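Local coordinates for acetone carboxylase alpha subunit (Xanthobacter autotrophicus Py2, PDB 5M45), which forms the alpha subunit of a multisubunit carboxylase and belongs to the hydantoinase B/oxoprolinase family, at residues F309-C320 against L332-W342; T409-F420 against S543-G551. All coordinates share one frame; numbering follows the deposited sequence.

Interaction 1 of 2, residues F309-C320 against L332-W342; sequences FAKLDTIMHAPC and LDFEGSSRWGW
His317 and Ser338 are joined through two hydrogen bonds. The backbone N of His317 donates to Ser338 OG at 3.1 Å, and Ser338 N returns a bond to His317 O at 3.2 Å. Ser338 OG reaches its donor because chi1 of 58° sets it between its own backbone N and carbonyl carbon, where the side-chain oxygen accepts the bond that a backbone carbonyl would take in a regular antiparallel pair. Toward Cys320 the chains approach through CA-H...O contacts, among them Cys320 CA to Asp333 O at 3.5 Å. Cys320 SG sits 4.1 Å from the centroid of the Phe334 ring, 29° off its normal, a sulfur-aromatic contact, while Cys320 CB lies against Phe334 CE2. Pro319 rests its CG on the Glu335 carbonyl; its own O is buried without a polar partner. At the far end, the edge of Phe309 meets the face of Trp342 in a T-shaped stack, planes at 70°, with CE1 of Phe309 3.6 Å from CD2 of Trp342. CZ3 of Trp340 lies over the opposite face of that indole, toward its rim, and the indole NE1 bonds to Tyr754 O. One water donates to both Ala310 O and Trp342 O.

The second shell fixes the turn. Phe334 O accepts from Ser337 N and from Ser337 OG, the latter at 2.8 Å on a lone pair in the carbonyl plane, and Asp333 OD1 accepts from Glu335 N in an Asx turn. Arg727 and Arg381 pair with the Asp333 carboxylate. The His317 ring has Pro319 CD over one face, and its NE2 bonds to an aromatic side chain of another protein's chain. Overall, the contact continues the beta hairpin of strands 313-324 and 330-333: beyond the second strand a type II turn from Phe334 to Ser337, with Gly336 at positive phi, interrupts the pairing, and the chain runs on antiparallel to the first as far as Trp342.

Interaction 2 of 2, residues T409-F420 against S543-G551; sequences TALWRGLSRSYF and SSDWGLMGG
Arg413 lays its guanidinium flat on the indole of Trp546, with the planes 7° apart and the centres 4.3 Å apart, a cation-pi stack. NH2 lies above the CD2 and CE3 atoms of the ring, and a bend at chi3 (-55°) turns the group over it; the same NH2 donates to Val291 O. Close side-chain packing continues along helix 401-422. Ser416 CB meets Leu548 CD2 at 3.6 Å, and the Leu548 CD1 methyl lies over a face of the charged Arg417 guanidinium. Met549 places SD 4.0 Å from the centroid of the Phe420 ring, 16° off the normal, a Met-aromatic contact, and its CE touches Phe420 CB.

Near Thr409 the fit is looser and waters mediate it. One water donates to Thr409 OG1, which also hydrogen-bonds to Asn432 O, and accepts from Arg413 NH1 and from Trp546 N, the last at 3.2 Å. A second accepts from Arg413 NH1 and donates to Ser544 O. Both waters lie at the guanidinium edge, in its plane, leaving its face to the indole. The chemistry thus implies a buried arginine whose positive charge is probably eased by the indole face, two waters and a carbonyl, beside an apolar seam of leucine, methionine and phenylalanine.

Following the chain from the N terminus, interaction 1 comes first and closes a short loop, with 11 residues between its segments 309-320 and 332-342. Interaction 2 opens only after it has closed, and spans 122 residues from helix 401-422 to the loop between strands 532-535 and 559-563. The two are therefore in series and neither nest nor cross. In space they meet although their centres are 21 Å apart: Leu411, on the helix of interaction 2, packs its CD2 3.7 Å from Cys320 SG and its CD1 against Leu332 CD2. Helix 401-422 thus ties the mixed sheet containing the hairpin to the later 543-551 loop.

Interaction 1 of 2, residues F309-C320 against L332-W342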
# COMPACT_ATOMS: atom_id res chain seq x y z
N PHE A 309 -9.19 17.50 -9.68
CA PHE A 309 -8.41 17.65 -10.92
C PHE A 309 -8.60 16.45 -11.88
O PHE A 309 -8.13 16.51 -13.03
CB PHE A 309 -6.93 17.94 -10.62
CG PHE A 309 -6.25 16.92 -9.74
CD1 PHE A 309 -5.82 15.70 -10.25
CD2 PHE A 309 -6.04 17.18 -8.38
CE1 PHE A 309 -5.21 14.75 -9.45
CE2 PHE A 309 -5.40 16.23 -7.57
CZ PHE A 309 -5.01 15.00 -8.11
N ALA A 310 -9.25 15.36 -11.43
CA ALA A 310 -9.56 14.18 -12.25
C ALA A 310 -10.95 14.19 -12.86
O ALA A 310 -11.28 13.27 -13.65
CB ALA A 310 -9.38 12.89 -11.42
N LYS A 311 -11.80 15.16 -12.49
CA LYS A 311 -13.18 15.20 -12.95
C LYS A 311 -13.31 15.88 -14.29
O LYS A 311 -13.60 17.08 -14.37
CB LYS A 311 -14.11 15.87 -11.96
CG LYS A 311 -14.33 15.14 -10.67
CD LYS A 311 -15.26 13.93 -10.77
CE LYS A 311 -16.74 14.30 -11.03
NZ LYS A 311 -17.38 13.04 -11.57
N LEU A 312 -13.10 15.10 -15.35
CA LEU A 312 -13.27 15.58 -16.73
C LEU A 312 -13.41 14.41 -17.68
O LEU A 312 -12.96 13.26 -17.38
CB LEU A 312 -12.11 16.49 -17.18
CG LEU A 312 -10.74 15.89 -17.55
CD1 LEU A 312 -9.95 16.82 -18.45
CD2 LEU A 312 -9.93 15.51 -16.32
N ASP A 313 -14.01 14.69 -18.83
CA ASP A 313 -14.17 13.73 -19.94
C ASP A 313 -12.96 13.78 -20.86
O ASP A 313 -12.61 14.87 -21.31
CB ASP A 313 -15.43 14.08 -20.75
CG ASP A 313 -16.75 13.73 -20.01
OD1 ASP A 313 -16.81 12.84 -19.16
OD2 ASP A 313 -17.79 14.38 -20.34
N THR A 314 -12.30 12.64 -21.08
CA THR A 314 -11.20 12.55 -22.04
C THR A 314 -11.36 11.32 -22.97
O THR A 314 -12.19 10.41 -22.71
CB THR A 314 -9.80 12.50 -21.39
OG1 THR A 314 -9.65 11.34 -20.53
CG2 THR A 314 -9.50 13.78 -20.60
N ILE A 315 -10.56 11.32 -24.04
CA ILE A 315 -10.52 10.29 -25.06
C ILE A 315 -9.05 9.87 -25.28
O ILE A 315 -8.15 10.73 -25.51
CB ILE A 315 -11.10 10.80 -26.41
CG1 ILE A 315 -12.57 11.23 -26.23
CG2 ILE A 315 -10.98 9.74 -27.51
CD1 ILE A 315 -13.21 11.86 -27.44
N MET A 316 -8.81 8.55 -25.23
CA MET A 316 -7.51 7.98 -25.60
C MET A 316 -7.34 8.03 -27.15
O MET A 316 -8.28 7.70 -27.88
CB MET A 316 -7.43 6.52 -25.13
CG MET A 316 -6.08 5.83 -25.38
SD MET A 316 -5.76 5.28 -27.08
CE MET A 316 -6.75 3.78 -27.14
N HIS A 317 -6.14 8.41 -27.59
CA HIS A 317 -5.71 8.47 -29.00
C HIS A 317 -4.42 7.61 -29.18
O HIS A 317 -3.42 7.81 -28.47
CB HIS A 317 -5.44 9.93 -29.36
CG HIS A 317 -4.99 10.18 -30.76
ND1 HIS A 317 -4.03 11.13 -31.07
CD2 HIS A 317 -5.37 9.63 -31.94
CE1 HIS A 317 -3.82 11.12 -32.38
NE2 HIS A 317 -4.61 10.21 -32.92
N ALA A 318 -4.47 6.65 -30.12
CA ALA A 318 -3.32 5.79 -30.44
C ALA A 318 -3.14 5.58 -31.96
O ALA A 318 -3.56 4.55 -32.51
CB ALA A 318 -3.46 4.43 -29.74
N PRO A 319 -2.54 6.57 -32.65
CA PRO A 319 -2.22 6.38 -34.05
C PRO A 319 -0.92 5.54 -34.18
O PRO A 319 -0.05 5.64 -33.33
CB PRO A 319 -1.96 7.82 -34.54
CG PRO A 319 -1.38 8.50 -33.36
CD PRO A 319 -2.06 7.88 -32.15
N CYS A 320 -0.81 4.75 -35.25
CA CYS A 320 0.36 3.93 -35.52
C CYS A 320 0.75 4.00 -37.00
O CYS A 320 -0.11 3.78 -37.89
CB CYS A 320 0.10 2.46 -35.15
SG CYS A 320 1.56 1.41 -35.50
N LEU A 332 7.09 -0.04 -35.62
CA LEU A 332 5.82 0.54 -35.19
C LEU A 332 6.07 1.83 -34.40
O LEU A 332 6.71 1.78 -33.35
CB LEU A 332 5.04 -0.45 -34.36
CG LEU A 332 4.70 -1.70 -35.19
CD1 LEU A 332 5.62 -2.84 -34.84
CD2 LEU A 332 3.25 -2.15 -34.98
N ASP A 333 5.55 2.95 -34.92
CA ASP A 333 5.82 4.29 -34.38
C ASP A 333 4.48 4.91 -33.96
O ASP A 333 3.57 5.05 -34.80
CB ASP A 333 6.52 5.12 -35.48
CG ASP A 333 6.96 6.52 -35.01
OD1 ASP A 333 6.51 7.03 -33.96
OD2 ASP A 333 7.80 7.14 -35.71
N PHE A 334 4.37 5.29 -32.68
CA PHE A 334 3.14 5.82 -32.07
C PHE A 334 3.16 7.35 -31.83
O PHE A 334 2.38 7.86 -31.01
CB PHE A 334 2.79 5.01 -30.82
CG PHE A 334 2.46 3.56 -31.14
CD1 PHE A 334 3.48 2.61 -31.29
CD2 PHE A 334 1.15 3.17 -31.39
CE1 PHE A 334 3.17 1.29 -31.64
CE2 PHE A 334 0.85 1.87 -31.75
CZ PHE A 334 1.86 0.92 -31.87
N GLU A 335 4.00 8.09 -32.57
CA GLU A 335 3.96 9.54 -32.64
C GLU A 335 2.54 10.04 -32.82
O GLU A 335 1.84 9.58 -33.73
CB GLU A 335 4.78 10.03 -33.85
CG GLU A 335 4.74 11.56 -34.18
CD GLU A 335 5.77 12.36 -33.37
OE1 GLU A 335 5.85 13.61 -33.44
OE2 GLU A 335 6.53 11.73 -32.64
N GLY A 336 2.13 10.97 -31.98
CA GLY A 336 0.78 11.51 -32.02
C GLY A 336 -0.17 11.05 -30.93
O GLY A 336 -1.26 11.57 -30.80
N SER A 337 0.26 10.08 -30.12
CA SER A 337 -0.59 9.53 -29.07
C SER A 337 -0.84 10.54 -27.94
O SER A 337 -0.04 11.47 -27.73
CB SER A 337 0.03 8.23 -28.48
OG SER A 337 0.15 7.20 -29.46
N SER A 338 -1.94 10.34 -27.23
CA SER A 338 -2.35 11.22 -26.11
C SER A 338 -1.53 10.96 -24.83
O SER A 338 -0.73 10.04 -24.76
CB SER A 338 -3.88 11.11 -25.87
OG SER A 338 -4.29 9.79 -25.59
N ARG A 339 -1.73 11.81 -23.82
CA ARG A 339 -0.97 11.82 -22.56
C ARG A 339 -1.57 10.85 -21.54
O ARG A 339 -2.75 10.52 -21.61
CB ARG A 339 -0.98 13.24 -21.96
CG ARG A 339 -0.04 13.48 -20.79
CD ARG A 339 0.05 14.93 -20.32
NE ARG A 339 -1.17 15.46 -19.74
CZ ARG A 339 -1.98 16.37 -20.31
NH1 ARG A 339 -1.69 16.92 -21.52
NH2 ARG A 339 -3.07 16.80 -19.66
N TRP A 340 -0.73 10.39 -20.60
CA TRP A 340 -1.24 9.74 -19.37
C TRP A 340 -2.31 10.62 -18.70
O TRP A 340 -2.39 11.83 -18.97
CB TRP A 340 -0.09 9.40 -18.41
CG TRP A 340 0.68 10.60 -17.90
CD1 TRP A 340 1.81 11.13 -18.46
CD2 TRP A 340 0.40 11.37 -16.74
NE1 TRP A 340 2.23 12.21 -17.73
CE2 TRP A 340 1.39 12.39 -16.67
CE3 TRP A 340 -0.59 11.33 -15.77
CZ2 TRP A 340 1.44 13.33 -15.63
CZ3 TRP A 340 -0.54 12.30 -14.74
CH2 TRP A 340 0.47 13.26 -14.67
N GLY A 341 -3.12 10.04 -17.84
CA GLY A 341 -4.15 10.83 -17.13
C GLY A 341 -4.47 10.37 -15.70
O GLY A 341 -3.87 9.38 -15.18
N TRP A 342 -5.44 11.07 -15.09
CA TRP A 342 -5.84 10.84 -13.71
C TRP A 342 -7.01 9.83 -13.68
O TRP A 342 -8.18 10.19 -13.60
CB TRP A 342 -6.18 12.15 -12.99
CG TRP A 342 -5.09 13.18 -13.02
CD1 TRP A 342 -5.10 14.35 -13.75
CD2 TRP A 342 -3.83 13.16 -12.34
NE1 TRP A 342 -3.94 15.05 -13.55
CE2 TRP A 342 -3.14 14.34 -12.69
CE3 TRP A 342 -3.21 12.25 -11.48
CZ2 TRP A 342 -1.87 14.65 -12.19
CZ3 TRP A 342 -1.97 12.57 -10.97
CH2 TRP A 342 -1.30 13.76 -11.33
O HOH W 1 -9.42 12.01 -15.34

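Interaction 2 of 2, residues T409-F420 against S543-G551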
# COMPACT_ATOMS: atom_id res chain seq x y z
N THR A 409 -5.94 -3.33 -31.31
CA THR A 409 -6.90 -3.79 -32.33
C THR A 409 -6.61 -3.25 -33.74
O THR A 409 -6.75 -3.97 -34.72
CB THR A 409 -8.36 -3.55 -31.90
OG1 THR A 409 -9.27 -4.28 -32.75
CG2 THR A 409 -8.70 -2.08 -31.90
N ALA A 410 -6.15 -2.00 -33.84
CA ALA A 410 -5.84 -1.40 -35.15
C ALA A 410 -4.68 -2.10 -35.88
O ALA A 410 -4.65 -2.11 -37.11
CB ALA A 410 -5.53 0.08 -34.99
N LEU A 411 -3.75 -2.71 -35.15
CA LEU A 411 -2.60 -3.37 -35.77
C LEU A 411 -3.00 -4.61 -36.56
O LEU A 411 -2.39 -4.91 -37.58
CB LEU A 411 -1.48 -3.68 -34.76
CG LEU A 411 -1.15 -2.50 -33.78
CD1 LEU A 411 -0.02 -2.82 -32.81
CD2 LEU A 411 -0.83 -1.17 -34.45
N TRP A 412 -4.04 -5.33 -36.11
CA TRP A 412 -4.61 -6.44 -36.92
C TRP A 412 -5.08 -5.97 -38.31
O TRP A 412 -4.93 -6.69 -39.30
CB TRP A 412 -5.85 -7.06 -36.26
CG TRP A 412 -5.67 -7.87 -35.03
CD1 TRP A 412 -5.73 -7.42 -33.74
CD2 TRP A 412 -5.50 -9.31 -34.94
NE1 TRP A 412 -5.59 -8.48 -32.87
CE2 TRP A 412 -5.46 -9.65 -33.58
CE3 TRP A 412 -5.40 -10.33 -35.89
CZ2 TRP A 412 -5.30 -10.96 -33.13
CZ3 TRP A 412 -5.25 -11.64 -35.46
CH2 TRP A 412 -5.21 -11.96 -34.08
N ARG A 413 -5.67 -4.77 -38.38
CA ARG A 413 -6.14 -4.25 -39.65
C ARG A 413 -4.99 -3.98 -40.64
O ARG A 413 -5.07 -4.33 -41.83
CB ARG A 413 -6.99 -2.98 -39.47
CG ARG A 413 -8.25 -3.21 -38.67
CD ARG A 413 -9.32 -2.11 -38.87
NE ARG A 413 -8.81 -0.77 -38.59
CZ ARG A 413 -8.72 -0.21 -37.37
NH1 ARG A 413 -9.12 -0.83 -36.25
NH2 ARG A 413 -8.23 1.04 -37.27
N GLY A 414 -3.91 -3.38 -40.15
CA GLY A 414 -2.75 -3.16 -41.01
C GLY A 414 -2.14 -4.44 -41.54
O GLY A 414 -1.91 -4.58 -42.75
N LEU A 415 -1.86 -5.38 -40.63
CA LEU A 415 -1.35 -6.69 -41.05
C LEU A 415 -2.29 -7.40 -42.01
O LEU A 415 -1.83 -8.03 -42.97
CB LEU A 415 -1.03 -7.62 -39.86
CG LEU A 415 0.30 -7.46 -39.13
CD1 LEU A 415 0.34 -8.36 -37.89
CD2 LEU A 415 1.44 -7.84 -40.05
N SER A 416 -3.60 -7.30 -41.77
CA SER A 416 -4.57 -7.92 -42.67
C SER A 416 -4.59 -7.35 -44.08
O SER A 416 -4.89 -8.08 -45.02
CB SER A 416 -5.99 -7.92 -42.05
OG SER A 416 -6.01 -8.71 -40.87
N ARG A 417 -4.22 -6.08 -44.26
CA ARG A 417 -4.11 -5.54 -45.63
C ARG A 417 -2.99 -6.24 -46.40
O ARG A 417 -3.14 -6.46 -47.60
CB ARG A 417 -3.90 -4.02 -45.64
CG ARG A 417 -5.10 -3.23 -45.17
CD ARG A 417 -4.86 -1.73 -45.24
NE ARG A 417 -5.91 -1.08 -44.48
CZ ARG A 417 -7.16 -0.91 -44.88
NH1 ARG A 417 -7.54 -1.30 -46.11
NH2 ARG A 417 -8.04 -0.32 -44.05
N SER A 418 -1.89 -6.58 -45.72
CA SER A 418 -0.77 -7.32 -46.35
C SER A 418 -1.23 -8.74 -46.75
O SER A 418 -1.02 -9.17 -47.89
CB SER A 418 0.49 -7.37 -45.44
OG SER A 418 0.47 -8.35 -44.42
N TYR A 419 -1.92 -9.41 -45.83
CA TYR A 419 -2.45 -10.76 -46.09
C TYR A 419 -3.45 -10.78 -47.23
O TYR A 419 -3.39 -11.67 -48.12
CB TYR A 419 -3.13 -11.35 -44.83
CG TYR A 419 -2.32 -11.44 -43.54
CD1 TYR A 419 -0.93 -11.55 -43.53
CD2 TYR A 419 -2.99 -11.46 -42.30
CE1 TYR A 419 -0.22 -11.68 -42.33
CE2 TYR A 419 -2.30 -11.60 -41.10
CZ TYR A 419 -0.92 -11.70 -41.11
OH TYR A 419 -0.25 -11.84 -39.93
N PHE A 420 -4.35 -9.81 -47.23
CA PHE A 420 -5.39 -9.69 -48.26
C PHE A 420 -4.80 -9.44 -49.65
O PHE A 420 -5.19 -10.11 -50.64
CB PHE A 420 -6.43 -8.60 -47.90
CG PHE A 420 -7.58 -8.57 -48.84
CD1 PHE A 420 -7.49 -7.84 -50.05
CD2 PHE A 420 -8.70 -9.37 -48.62
CE1 PHE A 420 -8.53 -7.89 -50.98
CE2 PHE A 420 -9.74 -9.41 -49.55
CZ PHE A 420 -9.66 -8.65 -50.70
N SER A 543 -16.73 2.69 -29.70
CA SER A 543 -16.29 1.36 -30.04
C SER A 543 -14.81 1.43 -30.44
O SER A 543 -14.48 2.16 -31.37
CB SER A 543 -17.10 0.80 -31.22
OG SER A 543 -18.42 0.54 -30.85
N SER A 544 -13.94 0.68 -29.77
CA SER A 544 -12.49 0.77 -30.04
C SER A 544 -12.07 0.07 -31.37
O SER A 544 -11.23 0.61 -32.12
CB SER A 544 -11.66 0.22 -28.85
OG SER A 544 -12.15 -1.05 -28.39
N ASP A 545 -12.66 -1.09 -31.64
CA ASP A 545 -12.42 -1.82 -32.89
C ASP A 545 -13.11 -1.13 -34.08
O ASP A 545 -14.09 -0.41 -33.89
CB ASP A 545 -12.95 -3.24 -32.77
CG ASP A 545 -14.44 -3.28 -32.39
OD1 ASP A 545 -14.76 -2.89 -31.22
OD2 ASP A 545 -15.26 -3.67 -33.26
N TRP A 546 -12.56 -1.27 -35.28
CA TRP A 546 -13.19 -0.83 -36.53
C TRP A 546 -13.34 -2.08 -37.43
O TRP A 546 -12.49 -3.00 -37.39
CB TRP A 546 -12.32 0.21 -37.30
CG TRP A 546 -12.04 1.56 -36.68
CD1 TRP A 546 -12.22 1.96 -35.38
CD2 TRP A 546 -11.48 2.71 -37.36
NE1 TRP A 546 -11.81 3.26 -35.20
CE2 TRP A 546 -11.35 3.74 -36.40
CE3 TRP A 546 -11.05 2.95 -38.68
CZ2 TRP A 546 -10.87 5.03 -36.74
CZ3 TRP A 546 -10.58 4.20 -39.02
CH2 TRP A 546 -10.47 5.23 -38.04
N GLY A 547 -14.37 -2.09 -38.26
CA GLY A 547 -14.47 -3.04 -39.34
C GLY A 547 -13.45 -2.79 -40.45
O GLY A 547 -12.83 -1.71 -40.53
N LEU A 548 -13.27 -3.78 -41.32
CA LEU A 548 -12.23 -3.75 -42.35
C LEU A 548 -12.85 -3.84 -43.75
O LEU A 548 -13.75 -4.66 -43.98
CB LEU A 548 -11.28 -4.94 -42.11
CG LEU A 548 -10.06 -5.16 -43.02
CD1 LEU A 548 -9.15 -3.95 -43.00
CD2 LEU A 548 -9.23 -6.38 -42.61
N MET A 549 -12.33 -3.04 -44.68
CA MET A 549 -12.67 -3.09 -46.12
C MET A 549 -14.19 -3.06 -46.39
O MET A 549 -14.72 -3.76 -47.27
CB MET A 549 -12.01 -4.31 -46.77
CG MET A 549 -10.50 -4.22 -46.91
SD MET A 549 -9.70 -5.83 -47.15
CE MET A 549 -8.01 -5.30 -46.94
N GLY A 550 -14.89 -2.24 -45.60
CA GLY A 550 -16.33 -2.04 -45.75
C GLY A 550 -17.17 -2.48 -44.55
O GLY A 550 -18.37 -2.15 -44.49
N GLY A 551 -16.58 -3.27 -43.66
CA GLY A 551 -17.23 -3.70 -42.44
C GLY A 551 -17.33 -2.61 -41.40
O GLY A 551 -16.62 -1.57 -41.49
O HOH W 2 -10.25 -3.44 -35.37
O HOH W 3 -9.10 0.77 -33.87